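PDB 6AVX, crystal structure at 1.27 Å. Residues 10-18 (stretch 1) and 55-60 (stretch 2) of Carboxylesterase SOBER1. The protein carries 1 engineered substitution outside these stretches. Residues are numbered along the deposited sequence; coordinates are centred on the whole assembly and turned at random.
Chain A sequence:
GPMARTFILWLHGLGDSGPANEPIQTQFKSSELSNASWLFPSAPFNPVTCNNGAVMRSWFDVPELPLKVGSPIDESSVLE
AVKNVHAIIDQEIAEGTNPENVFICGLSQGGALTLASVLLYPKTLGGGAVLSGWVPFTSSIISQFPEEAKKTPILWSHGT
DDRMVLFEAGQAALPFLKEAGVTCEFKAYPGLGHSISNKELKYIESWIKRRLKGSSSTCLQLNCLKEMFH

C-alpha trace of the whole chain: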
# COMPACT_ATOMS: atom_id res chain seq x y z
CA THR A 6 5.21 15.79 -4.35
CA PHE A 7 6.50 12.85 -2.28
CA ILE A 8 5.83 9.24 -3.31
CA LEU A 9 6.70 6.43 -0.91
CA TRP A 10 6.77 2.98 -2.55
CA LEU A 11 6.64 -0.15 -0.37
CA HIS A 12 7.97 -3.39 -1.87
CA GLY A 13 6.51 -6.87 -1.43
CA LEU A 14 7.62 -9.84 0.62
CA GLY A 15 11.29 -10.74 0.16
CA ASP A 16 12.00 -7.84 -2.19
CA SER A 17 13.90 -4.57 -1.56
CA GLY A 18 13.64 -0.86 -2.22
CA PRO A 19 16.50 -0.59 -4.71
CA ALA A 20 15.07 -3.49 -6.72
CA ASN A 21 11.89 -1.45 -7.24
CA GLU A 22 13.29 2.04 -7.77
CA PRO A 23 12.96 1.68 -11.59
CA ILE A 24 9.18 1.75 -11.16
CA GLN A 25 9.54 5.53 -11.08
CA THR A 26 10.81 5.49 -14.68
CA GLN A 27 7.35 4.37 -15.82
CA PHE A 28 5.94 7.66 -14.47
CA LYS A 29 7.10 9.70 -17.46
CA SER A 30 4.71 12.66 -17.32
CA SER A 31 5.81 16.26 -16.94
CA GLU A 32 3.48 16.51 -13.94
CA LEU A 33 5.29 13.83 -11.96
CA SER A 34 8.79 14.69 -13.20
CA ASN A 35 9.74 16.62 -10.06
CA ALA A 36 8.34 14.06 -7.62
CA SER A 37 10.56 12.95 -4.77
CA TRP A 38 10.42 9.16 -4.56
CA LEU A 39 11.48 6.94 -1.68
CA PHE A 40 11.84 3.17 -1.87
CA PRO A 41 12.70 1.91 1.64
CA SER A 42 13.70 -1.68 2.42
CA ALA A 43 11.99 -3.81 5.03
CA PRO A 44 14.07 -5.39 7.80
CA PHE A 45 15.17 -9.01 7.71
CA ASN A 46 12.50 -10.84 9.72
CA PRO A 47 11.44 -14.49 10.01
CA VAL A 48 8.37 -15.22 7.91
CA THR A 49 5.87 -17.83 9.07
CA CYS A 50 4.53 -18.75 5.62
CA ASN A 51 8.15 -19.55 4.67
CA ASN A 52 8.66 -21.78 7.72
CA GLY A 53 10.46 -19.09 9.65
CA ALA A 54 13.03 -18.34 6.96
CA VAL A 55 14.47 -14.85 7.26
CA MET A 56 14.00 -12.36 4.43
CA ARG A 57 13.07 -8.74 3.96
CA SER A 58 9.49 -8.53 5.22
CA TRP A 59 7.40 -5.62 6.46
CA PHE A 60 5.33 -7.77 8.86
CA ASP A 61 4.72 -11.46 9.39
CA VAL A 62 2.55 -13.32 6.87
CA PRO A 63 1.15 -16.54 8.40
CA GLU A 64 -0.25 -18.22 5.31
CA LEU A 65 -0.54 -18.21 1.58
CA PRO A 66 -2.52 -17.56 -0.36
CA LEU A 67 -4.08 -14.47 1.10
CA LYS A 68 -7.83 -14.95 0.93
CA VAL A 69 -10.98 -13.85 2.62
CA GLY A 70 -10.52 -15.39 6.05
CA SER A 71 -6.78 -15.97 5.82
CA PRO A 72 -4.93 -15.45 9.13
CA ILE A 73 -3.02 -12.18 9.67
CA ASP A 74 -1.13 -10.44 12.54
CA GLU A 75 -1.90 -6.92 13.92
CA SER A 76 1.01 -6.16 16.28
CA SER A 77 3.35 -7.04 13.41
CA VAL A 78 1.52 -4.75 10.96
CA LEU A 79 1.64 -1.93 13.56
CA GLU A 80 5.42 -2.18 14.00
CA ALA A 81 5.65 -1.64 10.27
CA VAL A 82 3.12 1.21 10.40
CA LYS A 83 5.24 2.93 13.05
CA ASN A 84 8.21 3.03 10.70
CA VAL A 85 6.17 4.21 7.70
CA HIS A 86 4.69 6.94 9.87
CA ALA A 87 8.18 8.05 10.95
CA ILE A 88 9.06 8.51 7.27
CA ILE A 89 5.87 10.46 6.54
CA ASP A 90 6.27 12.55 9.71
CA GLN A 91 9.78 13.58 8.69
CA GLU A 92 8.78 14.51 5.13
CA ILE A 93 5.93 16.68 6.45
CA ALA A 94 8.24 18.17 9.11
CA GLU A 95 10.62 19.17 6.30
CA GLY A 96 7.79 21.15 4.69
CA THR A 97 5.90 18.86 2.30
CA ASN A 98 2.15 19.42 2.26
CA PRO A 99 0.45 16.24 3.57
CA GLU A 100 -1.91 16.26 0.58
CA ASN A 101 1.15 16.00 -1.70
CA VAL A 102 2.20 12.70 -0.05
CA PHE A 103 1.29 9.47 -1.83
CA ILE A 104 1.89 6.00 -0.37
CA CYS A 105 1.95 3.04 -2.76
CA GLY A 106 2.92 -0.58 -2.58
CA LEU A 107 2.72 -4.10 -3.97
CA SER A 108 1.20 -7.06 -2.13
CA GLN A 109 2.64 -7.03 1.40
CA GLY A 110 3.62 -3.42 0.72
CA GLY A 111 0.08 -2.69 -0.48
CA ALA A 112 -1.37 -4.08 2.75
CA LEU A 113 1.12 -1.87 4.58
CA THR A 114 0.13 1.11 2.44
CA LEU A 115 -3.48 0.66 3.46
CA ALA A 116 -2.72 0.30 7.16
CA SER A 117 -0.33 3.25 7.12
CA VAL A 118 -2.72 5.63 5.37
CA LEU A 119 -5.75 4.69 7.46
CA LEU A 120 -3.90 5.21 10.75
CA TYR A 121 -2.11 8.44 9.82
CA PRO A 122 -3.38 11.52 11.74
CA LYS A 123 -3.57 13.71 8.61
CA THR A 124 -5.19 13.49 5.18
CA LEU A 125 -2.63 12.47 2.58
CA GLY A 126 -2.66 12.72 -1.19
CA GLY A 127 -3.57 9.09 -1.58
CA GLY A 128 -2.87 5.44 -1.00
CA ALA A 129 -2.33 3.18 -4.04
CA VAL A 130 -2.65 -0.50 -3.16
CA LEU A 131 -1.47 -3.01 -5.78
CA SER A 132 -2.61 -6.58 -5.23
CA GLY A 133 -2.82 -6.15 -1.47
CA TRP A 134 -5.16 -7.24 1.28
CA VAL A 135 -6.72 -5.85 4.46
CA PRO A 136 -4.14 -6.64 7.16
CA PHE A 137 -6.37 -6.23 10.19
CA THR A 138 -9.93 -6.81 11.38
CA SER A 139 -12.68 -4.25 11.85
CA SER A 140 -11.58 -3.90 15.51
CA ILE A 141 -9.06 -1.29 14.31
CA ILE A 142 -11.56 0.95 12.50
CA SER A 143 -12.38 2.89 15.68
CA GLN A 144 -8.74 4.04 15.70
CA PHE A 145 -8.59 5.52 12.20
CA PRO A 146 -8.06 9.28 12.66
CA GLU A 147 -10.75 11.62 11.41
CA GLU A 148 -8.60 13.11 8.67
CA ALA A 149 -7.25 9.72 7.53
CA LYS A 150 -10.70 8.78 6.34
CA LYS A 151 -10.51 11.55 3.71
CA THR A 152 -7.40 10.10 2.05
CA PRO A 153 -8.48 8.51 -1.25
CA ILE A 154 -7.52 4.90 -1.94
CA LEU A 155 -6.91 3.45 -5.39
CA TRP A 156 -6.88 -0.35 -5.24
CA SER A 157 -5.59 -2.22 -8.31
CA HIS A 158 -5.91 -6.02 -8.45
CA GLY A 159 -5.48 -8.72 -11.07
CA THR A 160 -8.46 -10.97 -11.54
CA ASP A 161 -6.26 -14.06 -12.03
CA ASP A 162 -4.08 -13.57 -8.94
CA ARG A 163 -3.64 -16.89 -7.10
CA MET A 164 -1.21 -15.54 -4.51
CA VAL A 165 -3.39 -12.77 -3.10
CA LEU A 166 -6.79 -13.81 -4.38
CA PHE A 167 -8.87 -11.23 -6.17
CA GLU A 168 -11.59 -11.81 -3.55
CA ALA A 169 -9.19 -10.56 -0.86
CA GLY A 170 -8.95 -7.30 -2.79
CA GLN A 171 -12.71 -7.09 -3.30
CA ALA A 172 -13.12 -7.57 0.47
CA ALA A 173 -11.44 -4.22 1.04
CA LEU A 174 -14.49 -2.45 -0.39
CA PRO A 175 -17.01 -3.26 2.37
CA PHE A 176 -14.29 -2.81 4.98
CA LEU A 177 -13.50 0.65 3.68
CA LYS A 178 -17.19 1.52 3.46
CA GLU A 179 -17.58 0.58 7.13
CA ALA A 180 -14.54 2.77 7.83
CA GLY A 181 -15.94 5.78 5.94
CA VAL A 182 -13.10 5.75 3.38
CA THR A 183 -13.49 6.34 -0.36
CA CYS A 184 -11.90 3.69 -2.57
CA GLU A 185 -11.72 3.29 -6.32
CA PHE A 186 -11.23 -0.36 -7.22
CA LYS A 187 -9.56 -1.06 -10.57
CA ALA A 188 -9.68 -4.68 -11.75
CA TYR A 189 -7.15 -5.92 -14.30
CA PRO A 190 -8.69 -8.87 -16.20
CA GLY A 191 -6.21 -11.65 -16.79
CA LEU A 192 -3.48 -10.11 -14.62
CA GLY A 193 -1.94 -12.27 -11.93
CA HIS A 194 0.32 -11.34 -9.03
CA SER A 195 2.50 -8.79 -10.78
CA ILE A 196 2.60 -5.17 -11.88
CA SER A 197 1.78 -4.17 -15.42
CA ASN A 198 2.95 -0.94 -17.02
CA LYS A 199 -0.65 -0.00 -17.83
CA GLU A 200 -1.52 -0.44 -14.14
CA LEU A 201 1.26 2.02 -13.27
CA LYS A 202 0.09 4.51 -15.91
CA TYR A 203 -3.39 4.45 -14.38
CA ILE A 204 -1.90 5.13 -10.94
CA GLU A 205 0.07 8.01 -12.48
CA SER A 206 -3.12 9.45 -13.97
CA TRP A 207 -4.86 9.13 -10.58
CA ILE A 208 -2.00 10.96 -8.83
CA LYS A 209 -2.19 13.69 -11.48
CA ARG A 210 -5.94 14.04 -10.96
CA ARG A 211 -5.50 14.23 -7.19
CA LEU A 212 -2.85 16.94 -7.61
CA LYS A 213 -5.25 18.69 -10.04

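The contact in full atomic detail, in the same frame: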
# COMPACT_ATOMS: atom_id res chain seq x y z
N TRP A 10 7.11 4.27 -1.96
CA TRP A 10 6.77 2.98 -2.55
C TRP A 10 7.25 1.86 -1.66
O TRP A 10 8.44 1.81 -1.33
CB TRP A 10 7.40 2.81 -3.93
CG TRP A 10 6.89 1.56 -4.60
CD1 TRP A 10 7.29 0.28 -4.38
CD2 TRP A 10 5.82 1.49 -5.55
NE1 TRP A 10 6.53 -0.59 -5.13
CE2 TRP A 10 5.63 0.13 -5.87
CE3 TRP A 10 5.03 2.44 -6.19
CZ2 TRP A 10 4.68 -0.30 -6.78
CZ3 TRP A 10 4.06 2.00 -7.09
CH2 TRP A 10 3.91 0.65 -7.38
N LEU A 11 6.36 0.93 -1.30
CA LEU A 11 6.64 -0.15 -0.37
C LEU A 11 6.63 -1.48 -1.11
O LEU A 11 5.60 -1.90 -1.64
CB LEU A 11 5.60 -0.15 0.75
CG LEU A 11 5.52 1.16 1.52
CD1 LEU A 11 4.39 1.16 2.52
CD2 LEU A 11 6.85 1.50 2.19
N HIS A 12 7.79 -2.14 -1.15
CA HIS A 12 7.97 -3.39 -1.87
C HIS A 12 7.21 -4.54 -1.20
O HIS A 12 6.75 -4.45 -0.06
CB HIS A 12 9.47 -3.72 -1.97
CG HIS A 12 10.12 -4.03 -0.65
ND1 HIS A 12 9.94 -5.23 0.00
CD2 HIS A 12 10.95 -3.30 0.13
CE1 HIS A 12 10.63 -5.21 1.14
NE2 HIS A 12 11.25 -4.06 1.24
N GLY A 13 7.14 -5.66 -1.92
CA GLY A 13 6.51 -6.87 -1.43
C GLY A 13 7.46 -7.81 -0.69
O GLY A 13 8.65 -7.55 -0.53
N LEU A 14 6.89 -8.92 -0.23
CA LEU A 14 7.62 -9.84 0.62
C LEU A 14 8.87 -10.36 -0.06
O LEU A 14 8.82 -10.89 -1.18
CB LEU A 14 6.70 -11.01 0.94
CG LEU A 14 7.29 -12.15 1.76
CD1 LEU A 14 7.67 -11.63 3.13
CD2 LEU A 14 6.29 -13.32 1.84
N GLY A 15 10.01 -10.25 0.62
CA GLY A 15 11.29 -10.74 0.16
C GLY A 15 12.06 -9.78 -0.70
O GLY A 15 13.26 -9.99 -0.93
N ASP A 16 11.42 -8.74 -1.21
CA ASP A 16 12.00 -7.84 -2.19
C ASP A 16 12.76 -6.73 -1.46
O ASP A 16 12.96 -6.79 -0.25
CB ASP A 16 10.87 -7.34 -3.09
CG ASP A 16 11.30 -6.92 -4.48
OD1 ASP A 16 12.49 -6.91 -4.81
OD2 ASP A 16 10.39 -6.57 -5.25
N SER A 17 13.17 -5.67 -2.17
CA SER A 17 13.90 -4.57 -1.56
C SER A 17 13.53 -3.27 -2.26
O SER A 17 12.94 -3.26 -3.35
CB SER A 17 15.41 -4.77 -1.65
OG SER A 17 15.86 -4.62 -2.98
N GLY A 18 13.90 -2.15 -1.64
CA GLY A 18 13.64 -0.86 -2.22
C GLY A 18 14.40 -0.64 -3.52
O GLY A 18 13.82 -0.28 -4.54
N VAL A 55 14.27 -16.29 7.12
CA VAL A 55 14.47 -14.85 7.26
C VAL A 55 14.62 -14.23 5.88
O VAL A 55 15.34 -14.73 5.01
CB VAL A 55 15.71 -14.58 8.14
CG1 VAL A 55 16.12 -13.12 8.09
CG2 VAL A 55 15.43 -15.03 9.58
N MET A 56 13.95 -13.10 5.68
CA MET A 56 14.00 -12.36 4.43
C MET A 56 13.47 -10.97 4.72
O MET A 56 12.90 -10.72 5.78
CB MET A 56 13.15 -13.07 3.36
CG MET A 56 11.69 -13.25 3.77
SD MET A 56 10.83 -14.47 2.76
CE MET A 56 11.71 -15.97 3.22
N ARG A 57 13.65 -10.06 3.77
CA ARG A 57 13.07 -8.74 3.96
C ARG A 57 11.55 -8.88 3.99
O ARG A 57 10.96 -9.49 3.08
CB ARG A 57 13.48 -7.79 2.85
CG ARG A 57 14.94 -7.45 2.85
CD ARG A 57 15.19 -6.14 2.09
NE ARG A 57 16.62 -5.82 2.02
CZ ARG A 57 17.32 -5.28 3.00
NH1 ARG A 57 18.62 -5.07 2.84
NH2 ARG A 57 16.76 -4.93 4.14
N SER A 58 10.92 -8.36 5.03
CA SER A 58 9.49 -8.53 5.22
C SER A 58 8.98 -7.42 6.11
O SER A 58 9.50 -7.20 7.21
CB SER A 58 9.23 -9.87 5.89
OG SER A 58 7.85 -10.02 6.15
N TRP A 59 7.94 -6.71 5.66
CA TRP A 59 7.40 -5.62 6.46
C TRP A 59 6.76 -6.10 7.75
O TRP A 59 6.81 -5.41 8.76
CB TRP A 59 6.39 -4.80 5.65
CG TRP A 59 7.00 -4.08 4.49
CD1 TRP A 59 6.84 -4.37 3.17
CD2 TRP A 59 7.90 -2.97 4.55
NE1 TRP A 59 7.59 -3.50 2.41
CE2 TRP A 59 8.25 -2.64 3.23
CE3 TRP A 59 8.45 -2.22 5.59
CZ2 TRP A 59 9.13 -1.60 2.92
CZ3 TRP A 59 9.32 -1.20 5.28
CH2 TRP A 59 9.64 -0.90 3.97
N PHE A 60 6.07 -7.24 7.72
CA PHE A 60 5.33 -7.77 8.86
C PHE A 60 5.08 -9.25 8.57
O PHE A 60 5.14 -9.68 7.43
CB PHE A 60 4.02 -6.99 9.09
CG PHE A 60 3.07 -7.01 7.92
CD1 PHE A 60 2.23 -8.10 7.72
CD2 PHE A 60 2.98 -5.94 7.04
CE1 PHE A 60 1.35 -8.12 6.64
CE2 PHE A 60 2.08 -5.97 5.96
CZ PHE A 60 1.27 -7.06 5.77
O HOH W 1 14.83 -10.97 1.18

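What holds the two backbones together? The backbones come closest where Gly15 faces Arg57, with CA atoms 4.6 Å apart, and Leu14 lies near Ser58. Here Gly15 N donates to Arg57 O at 2.7 Å, the one direct backbone-to-backbone hydrogen bond between the stretches. A water completes the link: it donates to Gly15 O at 2.8 Å and accepts from Arg57 N at 3.0 Å. The amide and carbonyl of both residues are therefore satisfied, one pair directly and the other through the water.

How does stretch 1 present Gly15 for this pairing? After the strand at Trp10 and Leu11, the chain enters a type II turn from Gly13 to Asp16, closed by Asp16 N donating to Gly13 O at 3.1 Å. Gly15 occupies the third position with phi at 87°, a conformation that favours glycine. Gly13 O also accepts from His12 ND1 at 2.7 Å, so a single carbonyl serves both the turn and the imidazole. Beyond the turn, Ser17 N makes a weak bond to Asp16 OD1 at 3.0 Å, while the Ser17 side chain caps a backbone N just past the stretch, at the start of a helix.

Why does Trp59 fit so closely against His12? The indole is a large apolar surface with one donor, and Trp59 NE1 spends it on His12 O at 2.8 Å. That acceptor sits at the indole edge, near the ring plane, where the N-H can point. The imidazole also lies against the indole: its ring centroid is 4.5 Å from that of the five-membered ring of Trp59, with the planes inclined at 34°, an oblique pairing. With ND1 bound to Gly13 O and NE2 hydrogen-bonded elsewhere in the structure, both ring nitrogens of His12 are engaged. Leu11 adds an apolar contact, its CD2 3.9 Å from Trp59 CZ2.

What do the remaining side chains contribute? Met56 and Arg57 both direct their CA-to-CB bonds toward stretch 1. Leu14 CD1 lies 4.3 Å from Met56 SD, an apolar contact, and also packs 3.4 Å from Ser58 OG, a hydroxyl whose hydrogen bonding is met elsewhere. The aliphatic part of Arg57 runs past the turn: its CB is 3.3 Å from Asp16 O, and its CD is 4.0 Å from Ser17 CB. Arg57 thus meets stretch 1 through its methylenes as well as its backbone, while its NH2 is hydrogen-bonded elsewhere in the structure.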